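Local structure of PfhB2 (Pasteurella multocida, 6U8T) at residues S133-A138 and K150-N155; H44-K49 and Q105-K110; K79-E84 and F95-N100; H30-H35 and E84-G89; P177-M182 and S202-K207. The protein probably acts as a cysteine protease, being the YopT-like domain of a Pasteurella toxin that belongs to peptidase clan CA. The protein carries 1 engineered substitution. All blocks are in the same frame, centred on the assembly; numbering follows the deposited sequence.

Interaction 1: residues S133-A138 and K150-N155; sequences SALTKA and KKISIN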
# COMPACT_ATOMS: atom_id res chain seq x y z
N SER C 133 5.87 7.48 -17.54
CA SER C 133 6.06 8.48 -18.60
C SER C 133 5.07 9.63 -18.41
O SER C 133 5.50 10.78 -18.53
CB SER C 133 6.01 7.83 -19.96
OG SER C 133 4.67 7.70 -20.39
N ALA C 134 3.80 9.36 -18.12
CA ALA C 134 2.79 10.45 -17.94
C ALA C 134 3.13 11.27 -16.69
O ALA C 134 2.97 12.50 -16.74
CB ALA C 134 1.39 9.89 -17.89
N LEU C 135 3.58 10.63 -15.60
CA LEU C 135 3.99 11.32 -14.35
C LEU C 135 5.16 12.25 -14.64
O LEU C 135 5.11 13.41 -14.20
CB LEU C 135 4.41 10.30 -13.29
CG LEU C 135 5.08 10.86 -12.04
CD1 LEU C 135 4.13 11.77 -11.27
CD2 LEU C 135 5.59 9.75 -11.14
N THR C 136 6.18 11.74 -15.34
CA THR C 136 7.42 12.47 -15.69
C THR C 136 7.09 13.72 -16.51
O THR C 136 7.68 14.79 -16.22
CB THR C 136 8.41 11.55 -16.40
OG1 THR C 136 8.70 10.47 -15.51
CG2 THR C 136 9.69 12.27 -16.76
N LYS C 137 6.18 13.61 -17.48
CA LYS C 137 5.73 14.76 -18.33
C LYS C 137 5.01 15.79 -17.44
O LYS C 137 5.27 16.98 -17.59
CB LYS C 137 4.82 14.25 -19.46
CG LYS C 137 4.85 14.97 -20.80
CD LYS C 137 3.54 15.70 -21.16
CE LYS C 137 2.97 15.33 -22.52
NZ LYS C 137 1.49 15.35 -22.51
N ALA C 138 4.14 15.35 -16.53
CA ALA C 138 3.38 16.26 -15.63
C ALA C 138 4.35 17.04 -14.72
O ALA C 138 4.10 18.23 -14.46
CB ALA C 138 2.37 15.48 -14.82
N LYS C 150 5.89 21.98 -8.10
CA LYS C 150 4.88 20.89 -8.12
C LYS C 150 4.83 20.21 -6.75
O LYS C 150 5.92 19.95 -6.18
CB LYS C 150 5.19 19.86 -9.21
CG LYS C 150 5.09 20.38 -10.64
CD LYS C 150 6.36 20.98 -11.20
CE LYS C 150 6.19 21.61 -12.58
NZ LYS C 150 5.18 20.91 -13.42
N LYS C 151 3.63 19.97 -6.24
CA LYS C 151 3.37 18.99 -5.18
C LYS C 151 2.77 17.74 -5.84
O LYS C 151 1.70 17.84 -6.47
CB LYS C 151 2.46 19.57 -4.11
CG LYS C 151 2.31 18.75 -2.84
CD LYS C 151 1.80 19.57 -1.69
CE LYS C 151 0.43 20.13 -1.94
NZ LYS C 151 -0.57 19.05 -2.08
N ILE C 152 3.47 16.62 -5.72
CA ILE C 152 3.24 15.36 -6.45
C ILE C 152 2.73 14.29 -5.47
O ILE C 152 3.50 13.91 -4.56
CB ILE C 152 4.52 14.95 -7.18
CG1 ILE C 152 5.08 16.07 -8.06
CG2 ILE C 152 4.28 13.70 -8.01
CD1 ILE C 152 6.59 16.05 -8.22
N SER C 153 1.46 13.88 -5.61
CA SER C 153 0.82 12.79 -4.83
C SER C 153 0.99 11.48 -5.57
O SER C 153 0.60 11.46 -6.75
CB SER C 153 -0.63 13.04 -4.59
OG SER C 153 -0.84 14.26 -3.90
N ILE C 154 1.60 10.46 -4.95
CA ILE C 154 1.73 9.12 -5.56
C ILE C 154 1.11 8.10 -4.62
O ILE C 154 1.28 8.21 -3.38
CB ILE C 154 3.16 8.76 -5.94
CG1 ILE C 154 4.04 8.48 -4.73
CG2 ILE C 154 3.78 9.83 -6.83
CD1 ILE C 154 5.46 8.19 -5.12
N ASN C 155 0.34 7.18 -5.19
CA ASN C 155 -0.28 6.05 -4.46
C ASN C 155 0.69 4.88 -4.54
O ASN C 155 1.34 4.72 -5.54
CB ASN C 155 -1.69 5.82 -4.97
CG ASN C 155 -2.54 7.02 -4.60
OD1 ASN C 155 -2.69 7.34 -3.44
ND2 ASN C 155 -2.90 7.81 -5.58
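Leu135 and Ile152 meet through their methyl groups, Leu135 CD1 lying 3.8 Å from Ile152 CG2. The two side chains are set roughly perpendicular to each other, so the contact is a single crossing point and not a long parallel overlap. Leu135 gets there with CG anti to the backbone N (chi1 170°), which sends its branch off the helix toward the strand. The spacing of the backbones is even: Leu135 CA lies 8.9 Å from Ile152 CA, and Ala138 CA lies 8.9 Å from Lys150 CA. One face of the helix 133-140 thus rests on the strand 147-155, an alpha-on-beta layer. That strand pairs antiparallel with a strand of the second subunit, which makes the sheet continuous across the dimer interface, and Leu135 and Ala138 also pack on Phe214 and Val216 of that subunit. One turn beyond Leu135, Ala138 contributes its carbonyl: Lys150 NZ donates a weak hydrogen bond of 3.1 Å to Ala138 O. The lysine chain is bent at chi2 (89°) and again at its end, folding the ammonium back to the helix terminus. There it also bonds Asp141 O, weakly Ile139 O, and, as its strongest partner, Asn218 OD1 of the second subunit. Several carbonyls at the C-terminal end of a helix would probably favour the charged form of this buried lysine.

Interaction 2: residues H44-K49 and Q105-K110; sequences HWIANK and QGVVPK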
# COMPACT_ATOMS: atom_id res chain seq x y z
N HIS C 44 6.13 22.88 2.86
CA HIS C 44 7.14 23.84 3.43
C HIS C 44 8.26 24.04 2.42
O HIS C 44 8.64 25.20 2.23
CB HIS C 44 7.66 23.36 4.78
CG HIS C 44 6.74 23.65 5.91
ND1 HIS C 44 5.57 22.92 6.14
CD2 HIS C 44 6.85 24.55 6.91
CE1 HIS C 44 4.99 23.38 7.24
NE2 HIS C 44 5.77 24.41 7.71
N TRP C 45 8.77 22.98 1.82
CA TRP C 45 9.82 23.03 0.79
C TRP C 45 9.36 23.94 -0.38
O TRP C 45 10.12 24.76 -0.83
CB TRP C 45 10.13 21.62 0.31
CG TRP C 45 11.31 21.54 -0.61
CD1 TRP C 45 12.63 21.39 -0.25
CD2 TRP C 45 11.29 21.56 -2.05
NE1 TRP C 45 13.41 21.30 -1.38
CE2 TRP C 45 12.62 21.40 -2.48
CE3 TRP C 45 10.26 21.66 -3.01
CZ2 TRP C 45 12.97 21.35 -3.83
CZ3 TRP C 45 10.60 21.59 -4.34
CH2 TRP C 45 11.93 21.45 -4.75
N ILE C 46 8.12 23.78 -0.83
CA ILE C 46 7.60 24.59 -1.96
C ILE C 46 7.59 26.07 -1.54
O ILE C 46 8.14 26.89 -2.28
CB ILE C 46 6.23 24.08 -2.45
CG1 ILE C 46 6.39 22.72 -3.13
CG2 ILE C 46 5.59 25.07 -3.38
CD1 ILE C 46 5.07 22.09 -3.52
N ALA C 47 7.01 26.39 -0.38
CA ALA C 47 6.96 27.77 0.17
C ALA C 47 8.36 28.34 0.30
O ALA C 47 8.54 29.52 0.04
CB ALA C 47 6.24 27.82 1.49
N ASN C 48 9.33 27.54 0.70
CA ASN C 48 10.73 27.99 0.90
C ASN C 48 11.34 28.33 -0.46
O ASN C 48 11.97 29.38 -0.57
CB ASN C 48 11.53 26.95 1.69
CG ASN C 48 12.95 27.40 1.94
OD1 ASN C 48 13.21 27.94 3.01
ND2 ASN C 48 13.86 27.17 1.00
N LYS C 49 11.14 27.50 -1.48
CA LYS C 49 11.75 27.70 -2.82
C LYS C 49 11.13 28.89 -3.55
O LYS C 49 11.85 29.57 -4.26
CB LYS C 49 11.60 26.43 -3.64
CG LYS C 49 12.48 25.29 -3.18
CD LYS C 49 13.95 25.60 -3.19
CE LYS C 49 14.76 24.34 -3.08
NZ LYS C 49 16.13 24.57 -3.60
N GLN C 105 1.17 31.40 2.69
CA GLN C 105 2.64 31.63 2.66
C GLN C 105 3.03 32.37 1.38
O GLN C 105 4.23 32.56 1.19
CB GLN C 105 3.44 30.33 2.68
CG GLN C 105 3.04 29.35 3.77
CD GLN C 105 3.08 29.95 5.15
OE1 GLN C 105 4.10 30.46 5.59
NE2 GLN C 105 1.96 29.83 5.86
N GLY C 106 2.07 32.73 0.53
CA GLY C 106 2.36 33.55 -0.66
C GLY C 106 2.62 32.71 -1.89
O GLY C 106 2.97 33.31 -2.91
N VAL C 107 2.40 31.39 -1.84
CA VAL C 107 2.53 30.48 -3.01
C VAL C 107 1.25 30.58 -3.84
O VAL C 107 0.15 30.52 -3.26
CB VAL C 107 2.78 29.02 -2.59
CG1 VAL C 107 2.92 28.12 -3.80
CG2 VAL C 107 4.00 28.89 -1.68
N VAL C 108 1.38 30.73 -5.16
CA VAL C 108 0.23 31.00 -6.08
C VAL C 108 -0.02 29.77 -6.94
O VAL C 108 0.79 29.43 -7.79
CB VAL C 108 0.46 32.27 -6.96
CG1 VAL C 108 -0.72 32.49 -7.89
CG2 VAL C 108 0.72 33.51 -6.12
N PRO C 109 -1.14 29.07 -6.74
CA PRO C 109 -1.50 27.94 -7.58
C PRO C 109 -1.67 28.38 -9.04
O PRO C 109 -2.26 29.42 -9.27
CB PRO C 109 -2.87 27.44 -7.01
CG PRO C 109 -3.09 28.16 -5.72
CD PRO C 109 -2.17 29.36 -5.73
N LYS C 110 -1.20 27.59 -9.99
CA LYS C 110 -1.43 27.86 -11.44
C LYS C 110 -2.88 27.55 -11.78
O LYS C 110 -3.47 26.67 -11.10
CB LYS C 110 -0.50 27.03 -12.32
CG LYS C 110 0.92 27.51 -12.34
CD LYS C 110 1.79 26.94 -13.45
CE LYS C 110 3.26 27.29 -13.22
NZ LYS C 110 4.15 26.77 -14.28
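Val107 presses both of its methyl groups against the helix that carries Ile46 and Ala47. Its CG2 comes within 3.7 Å of Ala47 CA and 4.0 Å of Ala47 CB, touching the helix backbone as well as the alanine methyl. The other methyl, Val107 CG1, meets Ile46 CG2 at 4.1 Å, the valine and isoleucine branches being set crosswise. The fork straddles neighbouring residues because CG1 is anti to the backbone N (chi1 -179°) while CG2 stays beside it. On the more exposed flank Ala47 CB rests 3.9 Å from Gln105 CB, a contact through the aliphatic root of the glutamine. Helix 91-104 ends just before, in a Schellman motif with Gly106 at positive phi (93°), and Val107 follows, facing helix 20-51. Behind the first shell, Leu102 packs on Val107 and Trp101 on Ala47, both from helix 91-104, and Trp101 O takes a weak hydrogen bond from Gln105 NE2. From the second subunit, Tyr219 also packs on Val107, and backbone bonds reach that chain from Val108 and Lys110.

Interaction 3: residues K79-E84 and F95-N100; sequences KKLQTE and FKLTDN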
# COMPACT_ATOMS: atom_id res chain seq x y z
N LYS C 79 5.25 19.92 11.82
CA LYS C 79 4.43 19.13 12.78
C LYS C 79 3.05 19.80 12.96
O LYS C 79 2.06 19.05 12.97
CB LYS C 79 5.18 18.97 14.10
CG LYS C 79 6.12 17.77 14.11
CD LYS C 79 7.01 17.66 15.31
CE LYS C 79 7.12 16.24 15.82
NZ LYS C 79 7.96 15.44 14.91
N LYS C 80 3.01 21.13 13.06
CA LYS C 80 1.74 21.91 13.16
C LYS C 80 0.84 21.60 11.95
O LYS C 80 -0.33 21.23 12.17
CB LYS C 80 2.00 23.42 13.17
CG LYS C 80 1.61 24.23 14.39
CD LYS C 80 2.23 25.67 14.31
CE LYS C 80 3.55 25.88 15.08
NZ LYS C 80 4.73 26.32 14.27
N LEU C 81 1.34 21.80 10.73
CA LEU C 81 0.57 21.58 9.48
C LEU C 81 0.15 20.10 9.40
O LEU C 81 -0.96 19.80 8.98
CB LEU C 81 1.41 21.97 8.28
CG LEU C 81 0.72 21.84 6.92
CD1 LEU C 81 -0.65 22.53 6.96
CD2 LEU C 81 1.58 22.42 5.80
N GLN C 82 1.06 19.19 9.74
CA GLN C 82 0.82 17.74 9.65
C GLN C 82 -0.39 17.37 10.55
O GLN C 82 -1.24 16.62 10.13
CB GLN C 82 2.10 17.02 10.06
CG GLN C 82 1.94 15.51 10.11
CD GLN C 82 2.88 14.92 11.13
OE1 GLN C 82 3.98 15.45 11.37
NE2 GLN C 82 2.57 13.73 11.58
N THR C 83 -0.43 17.89 11.77
CA THR C 83 -1.54 17.76 12.75
C THR C 83 -2.87 18.21 12.12
O THR C 83 -3.83 17.44 12.21
CB THR C 83 -1.20 18.58 13.99
OG1 THR C 83 -0.45 17.58 14.66
CG2 THR C 83 -2.37 19.11 14.77
N GLU C 84 -2.91 19.42 11.59
CA GLU C 84 -4.10 19.97 10.89
C GLU C 84 -4.51 19.02 9.75
O GLU C 84 -5.70 18.61 9.68
CB GLU C 84 -3.81 21.41 10.46
CG GLU C 84 -3.86 22.36 11.64
CD GLU C 84 -3.11 23.68 11.48
OE1 GLU C 84 -2.61 23.93 10.35
OE2 GLU C 84 -3.01 24.43 12.49
N PHE C 95 -6.15 17.91 1.16
CA PHE C 95 -5.43 18.63 0.07
C PHE C 95 -5.90 20.10 0.02
O PHE C 95 -5.06 20.99 -0.23
CB PHE C 95 -5.54 17.84 -1.24
CG PHE C 95 -4.79 16.53 -1.21
CD1 PHE C 95 -3.46 16.46 -0.82
CD2 PHE C 95 -5.44 15.36 -1.58
CE1 PHE C 95 -2.78 15.25 -0.82
CE2 PHE C 95 -4.74 14.15 -1.60
CZ PHE C 95 -3.41 14.10 -1.22
N LYS C 96 -7.17 20.38 0.32
CA LYS C 96 -7.68 21.78 0.40
C LYS C 96 -6.97 22.53 1.54
O LYS C 96 -6.68 23.75 1.40
CB LYS C 96 -9.20 21.80 0.60
CG LYS C 96 -9.84 23.18 0.72
CD LYS C 96 -10.13 23.84 -0.60
CE LYS C 96 -8.95 24.30 -1.44
NZ LYS C 96 -8.32 25.53 -0.89
N LEU C 97 -6.70 21.84 2.64
CA LEU C 97 -6.07 22.47 3.83
C LEU C 97 -4.63 22.86 3.47
O LEU C 97 -4.23 23.99 3.80
CB LEU C 97 -6.17 21.48 4.99
CG LEU C 97 -5.31 21.75 6.21
CD1 LEU C 97 -6.09 21.31 7.41
CD2 LEU C 97 -3.99 21.01 6.11
N THR C 98 -3.88 21.96 2.82
CA THR C 98 -2.48 22.20 2.41
C THR C 98 -2.45 23.38 1.43
O THR C 98 -1.58 24.23 1.56
CB THR C 98 -1.86 20.94 1.81
OG1 THR C 98 -1.95 19.85 2.73
CG2 THR C 98 -0.41 21.14 1.47
N ASP C 99 -3.40 23.42 0.50
CA ASP C 99 -3.54 24.49 -0.52
C ASP C 99 -3.76 25.84 0.17
O ASP C 99 -3.16 26.81 -0.30
CB ASP C 99 -4.66 24.18 -1.50
CG ASP C 99 -4.71 25.17 -2.64
OD1 ASP C 99 -3.78 25.13 -3.45
OD2 ASP C 99 -5.65 25.99 -2.68
N ASN C 100 -4.61 25.89 1.20
CA ASN C 100 -4.88 27.15 1.94
C ASN C 100 -3.59 27.61 2.63
O ASN C 100 -3.29 28.83 2.58
CB ASN C 100 -6.00 27.00 2.98
CG ASN C 100 -7.37 26.84 2.36
OD1 ASN C 100 -8.14 26.03 2.85
ND2 ASN C 100 -7.70 27.59 1.32
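The isobutyl end of Leu97 lies alongside that of Leu81, the two pointing opposite ways, each toward the other's helix. They touch through one methyl apiece, Leu81 CD1 to Leu97 CD2 at 3.8 Å. Leu81 leaves its backbone at an angle to the neighbouring helix, and CG trans to N (chi1 -178°) is what brings its tip across. The second branch of Leu97 goes further into the partner helix: CD1 lies 3.5 Å from Glu84 O and 3.8 Å from Glu84 CB, so a methyl sits against peptide as well as side chain. Close backbones go with these short reaches, since Leu81 CA is 7.7 Å from Thr98 CA and Glu84 CA is 7.7 Å from Leu97 CA. The consecutive helices 72-87 and 91-104, joined by a short connection, pack against each other here. Phe85 of the first helix also packs on Leu97 and Thr98. Elsewhere on the second helix, Lys96 NZ forms a salt bridge of 3.2 Å with Asp99 OD2, meeting the lone pair that points away from the other carboxylate oxygen. Arg120 shares that oxygen in a second salt bridge, while Thr98 OG1 is hydrogen-bonded to Glu39 OE2 of helix 20-51.

Interaction 4: residues H30-H35 and E84-G89; sequences HVDTQH and EFMQSG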
# COMPACT_ATOMS: atom_id res chain seq x y z
N HIS C 30 1.82 3.98 10.86
CA HIS C 30 3.10 4.61 10.49
C HIS C 30 2.96 5.25 9.10
O HIS C 30 3.18 6.45 8.97
CB HIS C 30 4.25 3.60 10.57
CG HIS C 30 5.53 4.20 10.07
ND1 HIS C 30 6.39 4.88 10.89
CD2 HIS C 30 6.02 4.30 8.82
CE1 HIS C 30 7.41 5.33 10.17
NE2 HIS C 30 7.19 5.01 8.88
N VAL C 31 2.57 4.46 8.11
CA VAL C 31 2.47 4.89 6.68
C VAL C 31 1.44 6.03 6.56
O VAL C 31 1.69 6.98 5.82
CB VAL C 31 2.10 3.69 5.79
CG1 VAL C 31 1.73 4.15 4.41
CG2 VAL C 31 3.24 2.68 5.71
N ASP C 32 0.33 5.96 7.28
CA ASP C 32 -0.68 7.06 7.31
C ASP C 32 -0.03 8.33 7.89
O ASP C 32 -0.14 9.38 7.24
CB ASP C 32 -1.92 6.63 8.10
CG ASP C 32 -3.13 7.50 7.80
OD1 ASP C 32 -3.48 7.67 6.62
OD2 ASP C 32 -3.71 8.03 8.75
N THR C 33 0.62 8.24 9.06
CA THR C 33 1.23 9.41 9.74
C THR C 33 2.29 10.02 8.81
O THR C 33 2.43 11.25 8.77
CB THR C 33 1.85 9.03 11.09
OG1 THR C 33 0.79 8.70 11.98
CG2 THR C 33 2.65 10.14 11.72
N GLN C 34 3.08 9.16 8.17
CA GLN C 34 4.23 9.53 7.33
C GLN C 34 3.74 10.24 6.05
O GLN C 34 4.45 11.11 5.53
CB GLN C 34 5.08 8.29 7.06
CG GLN C 34 6.53 8.64 6.76
CD GLN C 34 7.19 9.35 7.91
OE1 GLN C 34 7.03 8.99 9.06
NE2 GLN C 34 7.97 10.36 7.60
N HIS C 35 2.53 9.97 5.61
CA HIS C 35 1.87 10.74 4.54
C HIS C 35 1.69 12.20 5.01
O HIS C 35 2.05 13.13 4.26
CB HIS C 35 0.58 10.07 4.06
CG HIS C 35 -0.08 10.82 2.95
ND1 HIS C 35 -1.45 10.96 2.87
CD2 HIS C 35 0.44 11.56 1.94
CE1 HIS C 35 -1.75 11.69 1.82
NE2 HIS C 35 -0.62 12.07 1.23
N GLU C 84 -2.91 19.42 11.59
CA GLU C 84 -4.10 19.97 10.89
C GLU C 84 -4.51 19.02 9.75
O GLU C 84 -5.70 18.61 9.68
CB GLU C 84 -3.81 21.41 10.46
CG GLU C 84 -3.86 22.36 11.64
CD GLU C 84 -3.11 23.68 11.48
OE1 GLU C 84 -2.61 23.93 10.35
OE2 GLU C 84 -3.01 24.43 12.49
N PHE C 85 -3.55 18.59 8.95
CA PHE C 85 -3.76 17.67 7.81
C PHE C 85 -4.42 16.37 8.29
O PHE C 85 -5.37 15.87 7.70
CB PHE C 85 -2.44 17.44 7.10
CG PHE C 85 -2.55 16.52 5.91
CD1 PHE C 85 -2.77 17.04 4.65
CD2 PHE C 85 -2.35 15.16 6.05
CE1 PHE C 85 -2.80 16.22 3.53
CE2 PHE C 85 -2.41 14.33 4.93
CZ PHE C 85 -2.62 14.87 3.68
N MSE C 86 -3.90 15.85 9.39
CA MSE C 86 -4.31 14.58 9.99
C MSE C 86 -5.73 14.69 10.55
O MSE C 86 -6.42 13.69 10.57
CB MSE C 86 -3.38 14.24 11.16
CG MSE C 86 -2.85 12.84 11.19
SE MSE C 86 -1.35 12.69 9.96
CE MSE C 86 -2.07 12.01 8.24
N GLN C 87 -6.13 15.86 11.05
CA GLN C 87 -7.42 16.08 11.67
C GLN C 87 -8.52 16.36 10.64
O GLN C 87 -9.70 16.46 11.03
CB GLN C 87 -7.39 17.32 12.58
CG GLN C 87 -6.53 17.19 13.84
CD GLN C 87 -6.38 18.53 14.51
OE1 GLN C 87 -6.63 19.59 13.92
NE2 GLN C 87 -5.99 18.52 15.77
N SER C 88 -8.18 16.48 9.36
CA SER C 88 -9.09 16.89 8.28
C SER C 88 -10.07 15.77 7.96
O SER C 88 -11.25 16.10 7.78
CB SER C 88 -8.34 17.35 7.05
OG SER C 88 -9.18 18.17 6.27
N GLY C 89 -9.65 14.52 7.80
CA GLY C 89 -10.55 13.41 7.39
C GLY C 89 -11.39 13.69 6.14
O GLY C 89 -12.43 14.29 6.27
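The edge of the Phe85 ring points into one face of the His35 imidazole, a T-shaped pair. Ring centroids lie 5.4 Å apart and the planes stand at 87°, close to perpendicular. The touching edge is the CE2-CZ bond: Phe85 CZ is 3.8 Å from His35 CE1, and Phe85 CE2 is 4.1 Å from His35 ND1, so the edge spans the CE1-ND1 side of the imidazole. Also at the rim of the phenyl ring, in its plane, lies the terminal methyl CE of Met86, present here as selenomethionine. Both rings have CG anti to the backbone N (chi1 -179° in each), which carries them across from their helices until they meet between the two backbones. Met86 makes the other half of the contact. Its chain bends at chi2 and chi3, bringing CE to 3.4 Å from Asp32 O, while SE lies 4.2 Å from Thr33 CA; the selenomethionine end therefore rests on helix backbone. This fits the nearest backbone approach, 7.6 Å between Thr33 CA and Met86 CA. Around the pair, Thr98 of helix 91-104 packs on Phe85, and Ser160 of the second subunit packs on His35. Gln94 NE2 is hydrogen-bonded to Phe85 O near the end of its helix, and Gly89 then leaves helical geometry with positive phi. The whole is a helix-helix packing contact, in which the last turn of helix 72-87 lies against the middle of the long helix 20-51.

Interaction 5: residues P177-M182 and S202-K207; sequences PNFGEM and SGYAGK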
# COMPACT_ATOMS: atom_id res chain seq x y z
N PRO C 177 -3.95 -16.22 9.52
CA PRO C 177 -2.64 -16.47 10.12
C PRO C 177 -2.07 -15.26 10.90
O PRO C 177 -1.09 -15.45 11.58
CB PRO C 177 -1.70 -16.78 8.96
CG PRO C 177 -2.54 -16.86 7.72
CD PRO C 177 -3.95 -16.45 8.08
N ASN C 178 -2.69 -14.09 10.73
CA ASN C 178 -2.33 -12.82 11.43
C ASN C 178 -3.02 -12.75 12.81
O ASN C 178 -2.64 -11.85 13.58
CB ASN C 178 -2.76 -11.58 10.64
CG ASN C 178 -1.73 -11.12 9.63
OD1 ASN C 178 -0.69 -11.77 9.46
ND2 ASN C 178 -2.03 -10.02 8.94
N PHE C 179 -4.02 -13.59 13.07
CA PHE C 179 -4.84 -13.53 14.32
C PHE C 179 -5.10 -14.93 14.89
O PHE C 179 -4.79 -15.15 16.07
CB PHE C 179 -6.15 -12.77 14.08
CG PHE C 179 -5.95 -11.34 13.67
CD1 PHE C 179 -5.60 -10.38 14.59
CD2 PHE C 179 -6.15 -10.95 12.37
CE1 PHE C 179 -5.45 -9.05 14.22
CE2 PHE C 179 -5.99 -9.63 11.98
CZ PHE C 179 -5.62 -8.68 12.91
N GLY C 180 -5.68 -15.83 14.10
CA GLY C 180 -5.93 -17.22 14.52
C GLY C 180 -7.17 -17.81 13.86
O GLY C 180 -7.48 -17.44 12.73
N GLU C 181 -7.86 -18.71 14.57
CA GLU C 181 -9.00 -19.48 14.06
C GLU C 181 -10.25 -19.12 14.86
O GLU C 181 -10.21 -19.06 16.09
CB GLU C 181 -8.65 -20.96 14.12
CG GLU C 181 -9.67 -21.84 13.44
CD GLU C 181 -9.41 -23.32 13.63
OE1 GLU C 181 -8.38 -23.78 13.13
OE2 GLU C 181 -10.21 -23.96 14.31
N MSE C 182 -11.33 -18.86 14.13
CA MSE C 182 -12.63 -18.55 14.70
C MSE C 182 -13.70 -19.45 14.07
O MSE C 182 -13.60 -19.82 12.90
CB MSE C 182 -12.92 -17.08 14.45
CG MSE C 182 -11.91 -16.13 15.03
SE MSE C 182 -10.49 -15.60 13.79
CE MSE C 182 -10.84 -13.82 13.14
N SER C 202 -9.43 -5.15 11.67
CA SER C 202 -8.30 -5.97 11.17
C SER C 202 -7.20 -5.08 10.58
O SER C 202 -6.05 -5.54 10.50
CB SER C 202 -8.77 -6.96 10.14
OG SER C 202 -9.29 -6.28 9.00
N GLY C 203 -7.59 -3.91 10.05
CA GLY C 203 -6.73 -3.03 9.23
C GLY C 203 -6.84 -3.31 7.73
O GLY C 203 -6.16 -2.62 6.96
N TYR C 204 -7.62 -4.31 7.30
CA TYR C 204 -7.72 -4.71 5.88
C TYR C 204 -8.66 -3.76 5.11
O TYR C 204 -8.60 -3.75 3.88
CB TYR C 204 -8.18 -6.17 5.74
CG TYR C 204 -7.38 -7.21 6.48
CD1 TYR C 204 -6.03 -7.05 6.77
CD2 TYR C 204 -7.98 -8.38 6.90
CE1 TYR C 204 -5.31 -8.02 7.47
CE2 TYR C 204 -7.28 -9.36 7.59
CZ TYR C 204 -5.94 -9.19 7.87
OH TYR C 204 -5.23 -10.13 8.52
N ALA C 205 -9.54 -3.02 5.79
CA ALA C 205 -10.60 -2.20 5.15
C ALA C 205 -9.95 -1.02 4.40
O ALA C 205 -10.34 -0.78 3.23
CB ALA C 205 -11.60 -1.70 6.15
N GLY C 206 -9.00 -0.35 5.05
CA GLY C 206 -8.28 0.82 4.51
C GLY C 206 -8.98 2.10 4.92
O GLY C 206 -10.05 2.00 5.55
N LYS C 207 -8.39 3.27 4.62
CA LYS C 207 -8.97 4.60 4.93
C LYS C 207 -9.64 5.17 3.68
O LYS C 207 -10.67 5.85 3.83
CB LYS C 207 -7.89 5.54 5.45
CG LYS C 207 -7.38 5.19 6.83
CD LYS C 207 -6.14 4.31 6.87
CE LYS C 207 -6.10 3.40 8.09
NZ LYS C 207 -6.39 4.14 9.35
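Tyr204 OH is gripped by two groups: Asn178 ND2 donates a weak bond to it at 3.2 Å, bent to 130° at the hydrogen, and Asp176 OD2 is its stronger hydrogen-bonding partner. The amide nitrogen comes in at the edge of the tyrosine ring. Phe179 has CG beside the backbone N, anti to the carbonyl carbon (chi1 -62°), which carries its ring to the same phenol end; its CE2 lies 3.6 Å from Tyr204 OH and 4.1 Å from Tyr204 CZ, as the two aromatic side chains run opposite ways. The neighbouring ring atom, Phe179 CZ, lies 4.0 Å from Ser202 O, which sits in the ring plane at its edge. Backbone motifs hold both sides. On the strand side, Phe179 and Gly180 both face Asp176 in a classic beta bulge, where the chain turns from strand 171-176 into strand 180-184; Asp176 OD1 also accepts from Asn178 N. On the loop side, after helix 187-201, Ser202 OG accepts from Tyr204 N at 3.1 Å and 164°, an ST turn, with Gly203 between them at positive phi. Ser202 CB lies over one face of the tyrosine ring, 3.6 Å above its plane and toward the rim. Ser202 OG is in turn bonded to Trp199 O, the ring of His161 meets that of Tyr204, and Leu156 of the second subunit packs on the tyrosine.

Overall arrangement
Interactions 2, 3 and 4 tie together helices 20-51 and 72-87 with helix 91-104 and the loop that follows it. Interactions 3 and 4, centres about 9 Å apart, share Glu84, and their segments alternate along the chain; interaction 3 is nested within the loop closed by interaction 2, about 13 Å away. Interaction 1 comes later and packs a strand and helix against this bundle, Lys151 touching Thr98 and Ile46. Interaction 5, last in sequence, has its centre about 41 Å from that of interaction 2, yet touches interaction 4 through Lys207 and Asp32. Interactions 1, 2, 4 and 5 touch the second subunit and interaction 3 grazes it through Asp99, consistent with an extensive interface.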